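Local coordinates for protein L-amino acid deaminase (Proteus vulgaris, PDB 5I39) that binds flavin-adenine dinucleotide and, as an L-amino acid deaminase, probably oxidises L-amino acids at the flavin, at residues F26-A38 with K199-R211. Sequence-based numbering, arbitrary orientation.
Sequences FVEGTEGALPKQA and KMGVRIYTQCAAR. With FAD (flavin-adenine dinucleotide), chain B.
The ring of Tyr-205 is clasped by the loop 26-38: Thr-30 CB lies over one face, 4.3 Å from the ring centroid, and Leu-34 CD1 over the opposite face. Pro-35 fits the far end of the ring, its CD 3.4 Å from Tyr-205 CE2, while its CG sits 3.4 Å above the centre of the Arg-203 guanidinium; a rigid, apolar ring suits both flat neighbours. Thr-30 N donates to Ile-204 O (2.7 Å), and Ile-204 N donates to Thr-30 OG1 (2.9 Å, 163° at the hydrogen), which is reachable because OG1 stands beside Thr-30's own backbone N (chi1 -55°). Gly-29, with no side chain, brings its CA to 3.3 Å from Ile-204 O.

The solvent side is looser and bridged by water. One water joins Glu-28 OE2, Thr-206 OG1 and Gln-207 NE2; another, in the plane of the Tyr-205 ring, accepts from OH and donates to the carbonyls of Glu-31 and Ala-33.

Strand 203-205 borders the Rossmann-type sheet, and Ala-210 beyond it pairs through its backbone with the FAD adenine. The chemistry thus implies a loop fixed by two direct hydrogen bonds and CH-pi and apolar contacts round one tyrosine, with water bridging its polar, solvent side.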
loop_
_atom_site.group_PDB
_atom_site.type_symbol
_atom_site.label_atom_id
_atom_site.label_comp_id
_atom_site.label_asym_id
_atom_site.label_seq_id
_atom_site.Cartn_x
_atom_site.Cartn_y
_atom_site.Cartn_z
ATOM N N PHE A 26 3.503 -15.558 6.688
ATOM C CA PHE A 26 4.659 -15.564 7.585
ATOM C C PHE A 26 5.927 -15.830 6.793
ATOM O O PHE A 26 6.046 -16.857 6.124
ATOM C CB PHE A 26 4.542 -16.586 8.719
ATOM C CG PHE A 26 5.707 -16.539 9.672
ATOM C CD1 PHE A 26 5.780 -15.552 10.652
ATOM C CD2 PHE A 26 6.761 -17.440 9.559
ATOM C CE1 PHE A 26 6.867 -15.484 11.515
ATOM C CE2 PHE A 26 7.849 -17.378 10.419
ATOM C CZ PHE A 26 7.902 -16.398 11.396
ATOM N N VAL A 27 6.862 -14.893 6.880
ATOM C CA VAL A 27 8.187 -15.043 6.301
ATOM C C VAL A 27 9.172 -14.902 7.442
ATOM O O VAL A 27 9.158 -13.899 8.154
ATOM C CB VAL A 27 8.451 -13.965 5.236
ATOM C CG1 VAL A 27 9.897 -14.008 4.758
ATOM C CG2 VAL A 27 7.504 -14.153 4.064
ATOM N N GLU A 28 10.024 -15.905 7.621
ATOM C CA GLU A 28 10.988 -15.875 8.712
ATOM C C GLU A 28 12.075 -14.845 8.433
ATOM O O GLU A 28 12.452 -14.607 7.283
ATOM C CB GLU A 28 11.605 -17.259 8.944
ATOM C CG GLU A 28 12.436 -17.379 10.221
ATOM C CD GLU A 28 11.699 -16.923 11.473
ATOM O OE1 GLU A 28 10.961 -17.740 12.063
ATOM O OE2 GLU A 28 11.855 -15.741 11.868
ATOM N N GLY A 29 12.557 -14.215 9.497
ATOM C CA GLY A 29 13.714 -13.345 9.399
ATOM C C GLY A 29 14.977 -14.124 9.071
ATOM O O GLY A 29 15.038 -15.346 9.222
ATOM N N THR A 30 15.986 -13.401 8.610
ATOM C CA THR A 30 17.312 -13.962 8.380
ATOM C C THR A 30 17.868 -14.524 9.691
ATOM O O THR A 30 17.743 -13.893 10.738
ATOM C CB THR A 30 18.250 -12.873 7.829
ATOM O OG1 THR A 30 17.662 -12.302 6.652
ATOM C CG2 THR A 30 19.634 -13.427 7.497
ATOM N N GLU A 31 18.460 -15.716 9.623
ATOM C CA GLU A 31 19.041 -16.372 10.797
ATOM C C GLU A 31 20.397 -15.772 11.141
ATOM O O GLU A 31 21.026 -15.120 10.313
ATOM C CB GLU A 31 19.213 -17.873 10.544
ATOM C CG GLU A 31 17.912 -18.651 10.410
ATOM C CD GLU A 31 18.125 -20.114 10.050
ATOM O OE1 GLU A 31 19.190 -20.678 10.384
ATOM O OE2 GLU A 31 17.222 -20.706 9.424
ATOM N N GLY A 32 20.843 -16.016 12.371
ATOM C CA GLY A 32 22.192 -15.651 12.807
ATOM C C GLY A 32 22.317 -14.259 13.395
ATOM O O GLY A 32 21.326 -13.556 13.600
ATOM N N ALA A 33 23.558 -13.866 13.667
ATOM C CA ALA A 33 23.847 -12.604 14.345
ATOM C C ALA A 33 23.587 -11.405 13.447
ATOM O O ALA A 33 23.645 -11.505 12.221
ATOM C CB ALA A 33 25.287 -12.587 14.831
ATOM N N LEU A 34 23.302 -10.270 14.074
ATOM C CA LEU A 34 23.152 -9.014 13.361
ATOM C C LEU A 34 24.488 -8.684 12.689
ATOM O O LEU A 34 25.528 -8.768 13.346
ATOM C CB LEU A 34 22.767 -7.906 14.337
ATOM C CG LEU A 34 22.337 -6.571 13.744
ATOM C CD1 LEU A 34 21.021 -6.731 12.997
ATOM C CD2 LEU A 34 22.215 -5.548 14.863
ATOM N N PRO A 35 24.480 -8.335 11.382
ATOM C CA PRO A 35 25.743 -8.012 10.715
ATOM C C PRO A 35 26.452 -6.815 11.338
ATOM O O PRO A 35 25.809 -5.947 11.934
ATOM C CB PRO A 35 25.315 -7.697 9.273
ATOM C CG PRO A 35 24.028 -8.415 9.102
ATOM C CD PRO A 35 23.356 -8.289 10.432
ATOM N N LYS A 36 27.771 -6.782 11.201
ATOM C CA LYS A 36 28.554 -5.663 11.720
ATOM C C LYS A 36 28.365 -4.385 10.909
ATOM O O LYS A 36 28.486 -3.290 11.451
ATOM C CB LYS A 36 30.042 -6.023 11.786
ATOM C CG LYS A 36 30.380 -7.199 12.697
ATOM C CD LYS A 36 29.664 -7.146 14.042
ATOM C CE LYS A 36 30.264 -8.114 15.049
ATOM N NZ LYS A 36 30.303 -9.521 14.563
ATOM N N GLN A 37 28.052 -4.527 9.621
ATOM C CA GLN A 37 27.951 -3.385 8.715
ATOM C C GLN A 37 26.942 -3.660 7.603
ATOM O O GLN A 37 26.701 -4.812 7.244
ATOM C CB GLN A 37 29.343 -3.075 8.138
ATOM C CG GLN A 37 29.458 -1.910 7.143
ATOM C CD GLN A 37 29.063 -2.201 5.690
ATOM O OE1 GLN A 37 28.739 -1.271 4.948
ATOM N NE2 GLN A 37 29.087 -3.465 5.274
ATOM N N ALA A 38 26.355 -2.588 7.076
ATOM C CA ALA A 38 25.548 -2.647 5.853
ATOM C C ALA A 38 25.624 -1.301 5.152
ATOM O O ALA A 38 25.690 -0.265 5.812
ATOM C CB ALA A 38 24.103 -2.991 6.174
ATOM N N LYS A 199 15.789 -13.402 -1.153
ATOM C CA LYS A 199 16.454 -14.079 -2.260
ATOM C C LYS A 199 17.472 -13.174 -2.967
ATOM O O LYS A 199 18.534 -13.636 -3.387
ATOM C CB LYS A 199 15.416 -14.595 -3.248
ATOM C CG LYS A 199 16.002 -15.435 -4.369
ATOM C CD LYS A 199 14.926 -15.883 -5.337
ATOM C CE LYS A 199 15.535 -16.389 -6.637
ATOM N NZ LYS A 199 16.449 -17.550 -6.447
HETATM N N MSE A 200 17.146 -11.886 -3.077
HETATM C CA MSE A 200 18.053 -10.895 -3.673
HETATM C C MSE A 200 19.198 -10.496 -2.760
HETATM O O MSE A 200 20.077 -9.744 -3.179
HETATM C CB MSE A 200 17.272 -9.639 -4.078
HETATM C CG MSE A 200 16.190 -9.867 -5.140
HETATM SE SE MSE A 200 16.910 -10.565 -6.827
HETATM C CE MSE A 200 16.566 -12.471 -6.506
ATOM N N GLY A 201 19.209 -10.985 -1.522
ATOM C CA GLY A 201 20.316 -10.760 -0.591
ATOM C C GLY A 201 20.047 -9.711 0.471
ATOM O O GLY A 201 20.934 -9.411 1.267
ATOM N N VAL A 202 18.836 -9.155 0.509
ATOM C CA VAL A 202 18.458 -8.283 1.618
ATOM C C VAL A 202 18.382 -9.160 2.864
ATOM O O VAL A 202 17.746 -10.209 2.841
ATOM C CB VAL A 202 17.092 -7.600 1.403
ATOM C CG1 VAL A 202 16.754 -6.703 2.589
ATOM C CG2 VAL A 202 17.083 -6.788 0.115
ATOM N N ARG A 203 19.048 -8.752 3.939
ATOM C CA ARG A 203 18.965 -9.485 5.200
ATOM C C ARG A 203 18.002 -8.751 6.121
ATOM O O ARG A 203 18.102 -7.536 6.281
ATOM C CB ARG A 203 20.354 -9.676 5.800
ATOM C CG ARG A 203 21.198 -10.594 4.923
ATOM C CD ARG A 203 22.526 -10.966 5.549
ATOM N NE ARG A 203 23.471 -9.855 5.546
ATOM C CZ ARG A 203 24.698 -9.904 6.068
ATOM N NH1 ARG A 203 25.146 -11.012 6.657
ATOM N NH2 ARG A 203 25.482 -8.832 6.009
ATOM N N ILE A 204 17.043 -9.494 6.671
ATOM C CA ILE A 204 15.925 -8.918 7.415
ATOM C C ILE A 204 15.889 -9.542 8.800
ATOM O O ILE A 204 15.649 -10.744 8.936
ATOM C CB ILE A 204 14.570 -9.151 6.709
ATOM C CG1 ILE A 204 14.642 -8.677 5.249
ATOM C CG2 ILE A 204 13.458 -8.425 7.467
ATOM C CD1 ILE A 204 13.379 -8.886 4.431
ATOM N N TYR A 205 16.109 -8.722 9.822
ATOM C CA TYR A 205 16.166 -9.198 11.204
ATOM C C TYR A 205 14.902 -8.800 11.945
ATOM O O TYR A 205 14.616 -7.616 12.117
ATOM C CB TYR A 205 17.443 -8.702 11.890
ATOM C CG TYR A 205 18.631 -9.272 11.170
ATOM C CD1 TYR A 205 19.119 -10.541 11.480
ATOM C CD2 TYR A 205 19.209 -8.591 10.103
ATOM C CE1 TYR A 205 20.175 -11.094 10.776
ATOM C CE2 TYR A 205 20.259 -9.137 9.387
ATOM C CZ TYR A 205 20.741 -10.388 9.727
ATOM O OH TYR A 205 21.792 -10.916 9.013
ATOM N N THR A 206 14.138 -9.814 12.342
ATOM C CA THR A 206 12.875 -9.640 13.047
ATOM C C THR A 206 13.106 -9.642 14.559
ATOM O O THR A 206 14.185 -10.003 15.037
ATOM C CB THR A 206 11.883 -10.742 12.656
ATOM O OG1 THR A 206 12.489 -12.022 12.855
ATOM C CG2 THR A 206 11.499 -10.599 11.198
ATOM N N GLN A 207 12.089 -9.230 15.310
ATOM C CA GLN A 207 12.211 -9.037 16.764
ATOM C C GLN A 207 13.452 -8.194 17.095
ATOM O O GLN A 207 14.208 -8.501 18.025
ATOM C CB GLN A 207 12.249 -10.387 17.497
ATOM C CG GLN A 207 10.987 -11.220 17.340
ATOM C CD GLN A 207 10.886 -11.915 15.994
ATOM O OE1 GLN A 207 11.858 -12.492 15.508
ATOM N NE2 GLN A 207 9.705 -11.873 15.386
ATOM N N CYS A 208 13.651 -7.138 16.309
ATOM C CA CYS A 208 14.877 -6.346 16.326
ATOM C C CYS A 208 14.542 -4.882 16.051
ATOM O O CYS A 208 14.599 -4.418 14.913
ATOM C CB CYS A 208 15.860 -6.894 15.289
ATOM S SG CYS A 208 17.477 -6.089 15.271
ATOM N N ALA A 209 14.172 -4.167 17.107
ATOM C CA ALA A 209 13.773 -2.772 17.002
ATOM C C ALA A 209 14.980 -1.860 16.888
ATOM O O ALA A 209 15.937 -1.995 17.650
ATOM C CB ALA A 209 12.953 -2.367 18.213
ATOM N N ALA A 210 14.929 -0.933 15.937
ATOM C CA ALA A 210 15.874 0.172 15.891
ATOM C C ALA A 210 15.496 1.163 16.988
ATOM O O ALA A 210 14.355 1.617 17.054
ATOM C CB ALA A 210 15.838 0.854 14.534
ATOM N N ARG A 211 16.461 1.473 17.848
ATOM C CA ARG A 211 16.272 2.407 18.962
ATOM C C ARG A 211 16.751 3.818 18.650
ATOM O O ARG A 211 16.210 4.783 19.175
ATOM C CB ARG A 211 16.999 1.895 20.213
ATOM C CG ARG A 211 16.561 0.527 20.714
ATOM C CD ARG A 211 15.070 0.483 20.978
ATOM N NE ARG A 211 14.661 -0.674 21.771
ATOM C CZ ARG A 211 13.410 -1.124 21.874
ATOM N NH1 ARG A 211 12.412 -0.535 21.213
ATOM N NH2 ARG A 211 13.152 -2.182 22.638
HETATM P PA FAD B . 3.913 -1.091 7.711
HETATM O O1A FAD B . 3.042 -0.838 8.947
HETATM O O2A FAD B . 3.431 -2.229 6.832
HETATM O O5B FAD B . 5.408 -1.459 8.108
HETATM C C5B FAD B . 6.197 -0.660 8.979
HETATM C C4B FAD B . 7.035 -1.637 9.781
HETATM O O4B FAD B . 7.985 -0.893 10.570
HETATM C C3B FAD B . 6.186 -2.453 10.758
HETATM O O3B FAD B . 6.288 -3.841 10.444
HETATM C C2B FAD B . 6.776 -2.068 12.123
HETATM O O2B FAD B . 6.748 -3.141 13.083
HETATM C C1B FAD B . 8.181 -1.619 11.764
HETATM N N9A FAD B . 8.817 -0.698 12.712
HETATM C C8A FAD B . 8.310 0.421 13.191
HETATM N N7A FAD B . 9.181 1.065 13.995
HETATM C C5A FAD B . 10.262 0.296 14.008
HETATM C C6A FAD B . 11.570 0.355 14.655
HETATM N N6A FAD B . 11.883 1.385 15.467
HETATM N N1A FAD B . 12.454 -0.635 14.420
HETATM C C2A FAD B . 12.165 -1.653 13.598
HETATM N N3A FAD B . 10.983 -1.791 12.986
HETATM C C4A FAD B . 10.040 -0.856 13.160
HETATM N N1 FAD B . -2.980 0.902 0.305
HETATM C C2 FAD B . -3.302 0.656 -0.969
HETATM O O2 FAD B . -2.478 0.966 -1.848
HETATM N N3 FAD B . -4.492 0.093 -1.292
HETATM C C4 FAD B . -5.436 -0.235 -0.404
HETATM O O4 FAD B . -6.482 -0.763 -0.755
HETATM C C4X FAD B . -5.172 0.022 1.019
HETATM N N5 FAD B . -6.078 -0.219 2.005
HETATM C C5X FAD B . -5.709 -0.131 3.287
HETATM C C6 FAD B . -6.542 -0.580 4.314
HETATM C C7 FAD B . -6.149 -0.553 5.649
HETATM C C7M FAD B . -7.053 -1.095 6.733
HETATM C C8 FAD B . -4.826 -0.018 6.002
HETATM C C8M FAD B . -4.334 0.003 7.430
HETATM C C9 FAD B . -4.001 0.453 4.980
HETATM C C9A FAD B . -4.390 0.422 3.645
HETATM N N10 FAD B . -3.560 0.897 2.622
HETATM C C10 FAD B . -3.849 0.613 1.290
HETATM C "C1'" FAD B . -2.289 1.527 2.918
HETATM C "C2'" FAD B . -1.132 0.592 2.933
HETATM O "O2'" FAD B . -1.523 -0.616 3.579
HETATM C "C3'" FAD B . 0.001 1.291 3.678
HETATM O "O3'" FAD B . 0.227 2.628 3.158
HETATM C "C4'" FAD B . 1.313 0.548 3.598
HETATM O "O4'" FAD B . 1.125 -0.831 3.965
HETATM C "C5'" FAD B . 2.323 1.195 4.529
HETATM O "O5'" FAD B . 3.513 0.410 4.444
HETATM P P FAD B . 4.707 0.694 5.502
HETATM O O1P FAD B . 5.833 -0.223 5.132
HETATM O O2P FAD B . 4.940 2.186 5.608
HETATM O O3P FAD B . 4.031 0.311 6.929
HETATM O O HOH W 1 9.879 -13.483 12.723
HETATM O O HOH W 2 14.317 -14.692 13.200
HETATM O O HOH W 3 15.671 -12.475 12.112
HETATM O O HOH W 4 22.947 -13.121 10.011
HETATM O O HOH W 5 25.444 -6.210 5.103
#